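Local coordinates for lectin (Lotus tetragonolobus, PDB 2EIG), which probably binds L-fucose-containing glycans as a tetrameric legume seed lectin that carries calcium and manganese ions, at residues 65-70 against 158-163. Numbering follows the deposited sequence.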
ATOM      1  N   SER A  65     -14.680  -6.300  14.245  1.00 17.18           N
ATOM      2  CA  SER A  65     -16.018  -6.007  13.702  1.00 18.84           C
ATOM      3  C   SER A  65     -16.910  -5.447  14.774  1.00 17.73           C
ATOM      4  O   SER A  65     -16.870  -5.854  15.934  1.00 17.21           O
ATOM      5  CB  SER A  65     -16.714  -7.258  13.100  1.00 18.95           C
ATOM      6  OG  SER A  65     -15.955  -7.782  12.031  1.00 22.78           O
ATOM      7  N   PHE A  66     -17.730  -4.491  14.394  1.00 18.46           N
ATOM      8  CA  PHE A  66     -18.703  -3.965  15.336  1.00 17.69           C
ATOM      9  C   PHE A  66     -19.936  -3.427  14.614  1.00 18.55           C
ATOM     10  O   PHE A  66     -19.821  -2.849  13.536  1.00 18.58           O
ATOM     11  CB  PHE A  66     -18.103  -2.911  16.285  1.00 16.95           C
ATOM     12  CG  PHE A  66     -17.346  -1.803  15.593  1.00 16.59           C
ATOM     13  CD1 PHE A  66     -18.000  -0.629  15.225  1.00 16.96           C
ATOM     14  CD2 PHE A  66     -15.976  -1.934  15.323  1.00 12.21           C
ATOM     15  CE1 PHE A  66     -17.313   0.413  14.614  1.00 15.48           C
ATOM     16  CE2 PHE A  66     -15.302  -0.905  14.700  1.00 12.97           C
ATOM     17  CZ  PHE A  66     -15.946   0.247  14.346  1.00 12.62           C
ATOM     18  N   SER A  67     -21.106  -3.681  15.203  1.00 18.80           N
ATOM     19  CA  SER A  67     -22.370  -3.167  14.716  1.00 19.64           C
ATOM     20  C   SER A  67     -22.687  -2.002  15.586  1.00 19.17           C
ATOM     21  O   SER A  67     -22.543  -2.093  16.804  1.00 18.80           O
ATOM     22  CB  SER A  67     -23.509  -4.187  14.920  1.00 19.76           C
ATOM     23  OG  SER A  67     -23.392  -5.137  13.887  1.00 26.62           O
ATOM     24  N   PHE A  68     -23.190  -0.948  14.973  1.00 18.44           N
ATOM     25  CA  PHE A  68     -23.522   0.261  15.704  1.00 19.62           C
ATOM     26  C   PHE A  68     -24.607   1.021  14.945  1.00 20.44           C
ATOM     27  O   PHE A  68     -24.823   0.808  13.755  1.00 20.56           O
ATOM     28  CB  PHE A  68     -22.280   1.127  15.933  1.00 18.24           C
ATOM     29  CG  PHE A  68     -21.780   1.801  14.685  1.00 17.90           C
ATOM     30  CD1 PHE A  68     -22.183   3.120  14.381  1.00 19.02           C
ATOM     31  CD2 PHE A  68     -20.926   1.131  13.816  1.00 17.08           C
ATOM     32  CE1 PHE A  68     -21.745   3.754  13.199  1.00 21.03           C
ATOM     33  CE2 PHE A  68     -20.437   1.761  12.595  1.00 13.70           C
ATOM     34  CZ  PHE A  68     -20.873   3.081  12.317  1.00 19.12           C
ATOM     35  N   ILE A  69     -25.310   1.887  15.647  1.00 20.71           N
ATOM     36  CA  ILE A  69     -26.200   2.799  14.980  1.00 22.38           C
ATOM     37  C   ILE A  69     -25.959   4.197  15.609  1.00 20.66           C
ATOM     38  O   ILE A  69     -25.804   4.316  16.825  1.00 20.08           O
ATOM     39  CB  ILE A  69     -27.677   2.385  15.132  1.00 21.47           C
ATOM     40  CG1 ILE A  69     -28.059   1.165  14.242  1.00 26.42           C
ATOM     41  CG2 ILE A  69     -28.496   3.488  14.759  1.00 25.75           C
ATOM     42  CD1 ILE A  69     -29.588   0.451  14.396  1.00 25.39           C
ATOM     43  N   VAL A  70     -25.922   5.232  14.768  1.00 20.08           N
ATOM     44  CA  VAL A  70     -25.993   6.621  15.231  1.00 18.55           C
ATOM     45  C   VAL A  70     -27.382   7.181  14.990  1.00 18.50           C
ATOM     46  O   VAL A  70     -28.000   6.916  13.948  1.00 17.66           O
ATOM     47  CB  VAL A  70     -24.862   7.539  14.628  1.00 19.32           C
ATOM     48  CG1 VAL A  70     -23.485   6.887  14.883  1.00 18.31           C
ATOM     49  CG2 VAL A  70     -25.061   7.797  13.126  1.00 17.10           C
ATOM     50  N   LEU A 158     -28.584   0.588  11.022  1.00 19.27           N
ATOM     51  CA  LEU A 158     -27.520  -0.285  11.495  1.00 20.45           C
ATOM     52  C   LEU A 158     -26.372  -0.223  10.527  1.00 20.63           C
ATOM     53  O   LEU A 158     -26.554  -0.345   9.316  1.00 21.47           O
ATOM     54  CB  LEU A 158     -27.997  -1.722  11.654  1.00 21.53           C
ATOM     55  CG  LEU A 158     -26.910  -2.721  12.054  1.00 23.72           C
ATOM     56  CD1 LEU A 158     -26.779  -2.642  13.559  1.00 22.15           C
ATOM     57  CD2 LEU A 158     -27.295  -4.156  11.534  1.00 24.29           C
ATOM     58  N   GLU A 159     -25.193   0.009  11.079  1.00 19.85           N
ATOM     59  CA  GLU A 159     -23.961  -0.040  10.304  1.00 19.44           C
ATOM     60  C   GLU A 159     -23.135  -1.189  10.834  1.00 18.64           C
ATOM     61  O   GLU A 159     -23.078  -1.419  12.025  1.00 17.10           O
ATOM     62  CB  GLU A 159     -23.207   1.259  10.498  1.00 19.17           C
ATOM     63  CG  GLU A 159     -23.991   2.521  10.054  1.00 21.07           C
ATOM     64  CD  GLU A 159     -23.974   2.628   8.547  1.00 23.87           C
ATOM     65  OE1 GLU A 159     -24.552   3.580   7.982  1.00 26.18           O
ATOM     66  OE2 GLU A 159     -23.330   1.742   7.937  1.00 22.35           O
ATOM     67  N   LYS A 160     -22.488  -1.917   9.939  1.00 18.74           N
ATOM     68  CA  LYS A 160     -21.677  -3.059  10.335  1.00 17.82           C
ATOM     69  C   LYS A 160     -20.279  -2.794   9.768  1.00 17.09           C
ATOM     70  O   LYS A 160     -20.075  -2.851   8.556  1.00 17.09           O
ATOM     71  CB  LYS A 160     -22.301  -4.343   9.789  1.00 16.91           C
ATOM     72  CG  LYS A 160     -23.703  -4.674  10.378  1.00 20.02           C
ATOM     73  CD  LYS A 160     -24.310  -6.023   9.835  1.00 21.98           C
ATOM     74  CE  LYS A 160     -24.450  -6.004   8.328  1.00 29.11           C
ATOM     75  NZ  LYS A 160     -23.280  -6.651   7.637  1.00 32.70           N
ATOM     76  N   ALA A 161     -19.354  -2.457  10.657  1.00 16.44           N
ATOM     77  CA  ALA A 161     -17.974  -2.081  10.328  1.00 16.07           C
ATOM     78  C   ALA A 161     -17.111  -3.296  10.531  1.00 14.76           C
ATOM     79  O   ALA A 161     -17.288  -4.003  11.511  1.00 15.73           O
ATOM     80  CB  ALA A 161     -17.498  -0.958  11.260  1.00 15.89           C
ATOM     81  N   THR A 162     -16.192  -3.506   9.610  1.00 14.26           N
ATOM     82  CA  THR A 162     -15.083  -4.428   9.738  1.00 14.46           C
ATOM     83  C   THR A 162     -13.765  -3.695   9.442  1.00 15.20           C
ATOM     84  O   THR A 162     -13.610  -2.974   8.444  1.00 14.89           O
ATOM     85  CB  THR A 162     -15.266  -5.614   8.761  1.00 14.02           C
ATOM     86  OG1 THR A 162     -16.518  -6.222   9.004  1.00 16.24           O
ATOM     87  CG2 THR A 162     -14.129  -6.628   8.860  1.00 13.31           C
ATOM     88  N   ILE A 163     -12.802  -3.886  10.320  1.00 14.86           N
ATOM     89  CA  ILE A 163     -11.494  -3.267  10.164  1.00 14.14           C
ATOM     90  C   ILE A 163     -10.456  -4.363  10.204  1.00 15.01           C
ATOM     91  O   ILE A 163     -10.453  -5.233  11.095  1.00 14.38           O
ATOM     92  CB  ILE A 163     -11.257  -2.232  11.277  1.00 13.78           C
ATOM     93  CG1 ILE A 163     -12.313  -1.089  11.207  1.00 13.03           C
ATOM     94  CG2 ILE A 163      -9.806  -1.682  11.235  1.00 13.20           C
ATOM     95  CD1 ILE A 163     -12.352  -0.248  12.471  1.00 13.28           C
TER
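F66 pairs with A161 and F68 with E159 as antiparallel hydrogen-bonded pairs, while S65 faces T162 and S67 faces K160 at the non-hydrogen-bonded positions. These are neighbouring strands of the flat back sheet of the legume lectin beta-sandwich (jelly roll); strand 214-226 takes the other edge of strand 61-72, and strand 171-178 lies beyond 159-166. Each hydrogen-bonded pair closes a two-bond ring: F66 N bonds to A161 O and A161 N returns the bond to F66 O at 2.9 Å, and F68 and E159 pair in the same reciprocal way. S67 CA adds a CH...O contact to E159 O.

The face carrying F66, F68, E159 and A161 is turned to the second sheet, where F204 meets F66 edge-to-face and the ring of F119 meets that of F68. In both phenylalanines CG sits between the backbone N and the carbonyl carbon (chi1 51° in F66, 72° in F68), and both rings reach over the partner strand. A methyl and a methylene fill corresponding places beneath them: A161 CB lies 3.8 Å from the F66 centroid and E159 CB 3.7 Å from that of F68, each offset toward the rim in a CH-pi contact. I163 CD1 comes to the edge of the F66 ring, nearest CE2. Below F68 the E159 chain bends at chi2 (-77°), and its OE1 is held by W151 NE1 in a hydrogen bond.

The opposite face is more polar and more open. S67 OG rests against K160 CG, and S67 CB against L158 CD1. Near the bound N-acetylglucosamine, S65 OG and T162 OG1 form a weak hydrogen bond of 3.5 Å.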